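Local structure of phosphoribosylaminoimidazole-succinocarboxamide synthase (Pyrococcus horikoshii, 3U55) at residues K43-L48 with G218-A223. The protein catalyses the ATP-dependent joining of L-aspartate to a carboxylated aminoimidazole ribonucleotide, giving SAICAR in de novo purine biosynthesis. Sequence-based numbering, arbitrary orientation.
Sequences KGKGWL and GDLIEA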
loop_
_atom_site.group_PDB
_atom_site.type_symbol
_atom_site.label_atom_id
_atom_site.label_comp_id
_atom_site.label_asym_id
_atom_site.label_seq_id
_atom_site.Cartn_x
_atom_site.Cartn_y
_atom_site.Cartn_z
ATOM N N LYS A 43 -33.427 9.721 -8.080
ATOM C CA LYS A 43 -34.027 11.052 -8.007
ATOM C C LYS A 43 -33.929 11.632 -6.600
ATOM O O LYS A 43 -34.483 11.077 -5.645
ATOM C CB LYS A 43 -35.487 11.020 -8.482
ATOM C CG LYS A 43 -36.235 12.345 -8.368
ATOM C CD LYS A 43 -35.713 13.401 -9.334
ATOM C CE LYS A 43 -36.468 14.712 -9.153
ATOM N NZ LYS A 43 -36.019 15.762 -10.114
ATOM N N GLY A 44 -33.215 12.746 -6.491
ATOM C CA GLY A 44 -33.015 13.421 -5.215
ATOM C C GLY A 44 -31.687 13.133 -4.530
ATOM O O GLY A 44 -31.371 13.762 -3.518
ATOM N N LYS A 45 -30.907 12.192 -5.063
ATOM C CA LYS A 45 -29.618 11.845 -4.451
ATOM C C LYS A 45 -28.664 13.043 -4.425
ATOM O O LYS A 45 -27.989 13.286 -3.419
ATOM C CB LYS A 45 -28.956 10.657 -5.159
ATOM C CG LYS A 45 -27.613 10.258 -4.545
ATOM C CD LYS A 45 -26.999 9.021 -5.191
ATOM C CE LYS A 45 -26.215 9.359 -6.449
ATOM N NZ LYS A 45 -24.914 10.054 -6.182
ATOM N N GLY A 46 -28.619 13.780 -5.532
ATOM C CA GLY A 46 -27.797 14.988 -5.634
ATOM C C GLY A 46 -28.080 15.979 -4.522
ATOM O O GLY A 46 -27.153 16.475 -3.870
ATOM N N TRP A 47 -29.364 16.254 -4.297
ATOM C CA TRP A 47 -29.791 17.185 -3.255
ATOM C C TRP A 47 -29.335 16.728 -1.873
ATOM O O TRP A 47 -28.759 17.511 -1.118
ATOM C CB TRP A 47 -31.311 17.383 -3.287
ATOM C CG TRP A 47 -31.794 18.507 -2.413
ATOM C CD1 TRP A 47 -31.967 19.816 -2.778
ATOM C CD2 TRP A 47 -32.173 18.423 -1.035
ATOM N NE1 TRP A 47 -32.427 20.551 -1.713
ATOM C CE2 TRP A 47 -32.559 19.722 -0.628
ATOM C CE3 TRP A 47 -32.219 17.377 -0.100
ATOM C CZ2 TRP A 47 -32.987 20.003 0.671
ATOM C CZ3 TRP A 47 -32.646 17.658 1.192
ATOM C CH2 TRP A 47 -33.026 18.962 1.564
ATOM N N LEU A 48 -29.578 15.457 -1.561
ATOM C CA LEU A 48 -29.170 14.882 -0.282
ATOM C C LEU A 48 -27.660 14.949 -0.059
ATOM O O LEU A 48 -27.211 15.398 0.996
ATOM C CB LEU A 48 -29.680 13.443 -0.149
ATOM C CG LEU A 48 -31.204 13.338 -0.004
ATOM C CD1 LEU A 48 -31.694 11.943 -0.395
ATOM C CD2 LEU A 48 -31.661 13.725 1.407
ATOM N N GLY A 218 -31.512 -2.548 -0.503
ATOM C CA GLY A 218 -32.781 -1.856 -0.348
ATOM C C GLY A 218 -32.864 -0.613 -1.210
ATOM O O GLY A 218 -32.191 -0.505 -2.233
ATOM N N ASP A 219 -33.694 0.330 -0.777
ATOM C CA ASP A 219 -33.947 1.558 -1.515
ATOM C C ASP A 219 -32.897 2.598 -1.125
ATOM O O ASP A 219 -32.872 3.059 0.027
ATOM C CB ASP A 219 -35.358 2.056 -1.191
ATOM C CG ASP A 219 -35.806 3.196 -2.086
ATOM O OD1 ASP A 219 -35.292 4.327 -1.941
ATOM O OD2 ASP A 219 -36.705 2.967 -2.920
ATOM N N LEU A 220 -32.033 2.951 -2.080
ATOM C CA LEU A 220 -30.956 3.918 -1.833
ATOM C C LEU A 220 -31.476 5.257 -1.315
ATOM O O LEU A 220 -30.956 5.789 -0.331
ATOM C CB LEU A 220 -30.080 4.136 -3.081
ATOM C CG LEU A 220 -28.965 5.197 -2.926
ATOM C CD1 LEU A 220 -27.645 4.741 -3.507
ATOM C CD2 LEU A 220 -29.352 6.568 -3.489
ATOM N N ILE A 221 -32.488 5.802 -1.987
ATOM C CA ILE A 221 -33.034 7.103 -1.611
ATOM C C ILE A 221 -33.569 7.084 -0.173
ATOM O O ILE A 221 -33.311 8.007 0.602
ATOM C CB ILE A 221 -34.095 7.605 -2.630
ATOM C CG1 ILE A 221 -33.408 8.104 -3.910
ATOM C CG2 ILE A 221 -34.985 8.694 -2.024
ATOM C CD1 ILE A 221 -32.392 9.241 -3.695
ATOM N N GLU A 222 -34.283 6.017 0.181
ATOM C CA GLU A 222 -34.801 5.870 1.545
ATOM C C GLU A 222 -33.680 5.823 2.589
ATOM O O GLU A 222 -33.808 6.420 3.659
ATOM C CB GLU A 222 -35.721 4.649 1.668
ATOM C CG GLU A 222 -37.004 4.737 0.834
ATOM C CD GLU A 222 -37.755 6.049 1.020
ATOM O OE1 GLU A 222 -37.898 6.795 0.024
ATOM O OE2 GLU A 222 -38.192 6.339 2.158
ATOM N N ALA A 223 -32.586 5.132 2.266
ATOM C CA ALA A 223 -31.424 5.053 3.153
ATOM C C ALA A 223 -30.770 6.428 3.346
ATOM O O ALA A 223 -30.449 6.811 4.471
ATOM C CB ALA A 223 -30.411 4.033 2.635
#
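Ile-221 lays its CD1 methyl against the backbone leading into helix 45-62, from Lys-43 O to Lys-45 N. The contact joins the starts of two helices of the SAICAR synthetase fold, 45-62 and the C-terminal helix 220-232, with Lys-45 and Ile-221 nearest in the backbone, their CA atoms 6.5 Å apart. CG1 of Ile-221 stands anti to the carbonyl carbon (chi1 -75°), which brings CG1 itself near Lys-43 O. Ile-221 CD1 comes closer still to that oxygen, 3.4 Å from Lys-43 O. On the helix side, Ile-221 CD1 lies 3.6 Å from Lys-45 N. Ile-221 CD1 also touches Lys-45 CB and lies 4.3 Å from Leu-48 CD1, one turn further along the helix. Gly-44, the N-cap residue of helix 45-62, has a positive phi (99°), a conformation glycine takes easily. The carboxylate of Asp-29 accepts from Gly-44 N through OD1 and from Gly-46 N through OD2. Leu-220 meets the aliphatic part of Lys-45, the two side chains running at a slant to each other with Leu-220 CD2 3.8 Å from Lys-45 CD. Beyond CD the lysine chain turns twice, and its ammonium leaves the contact for a salt bridge with Asp-195. The apolar patch continues along helix 220-232, where Tyr-224 touches both Lys-45 and Leu-48, while Phe-42 and Phe-213 pack on Leu-220. The second helix start has a side-chain cap: Asp-219 is the N-cap residue, and its OD1 accepts from Glu-222 N at 2.9 Å, the amide arriving on the anti side of the carboxylate and 23° out of its plane.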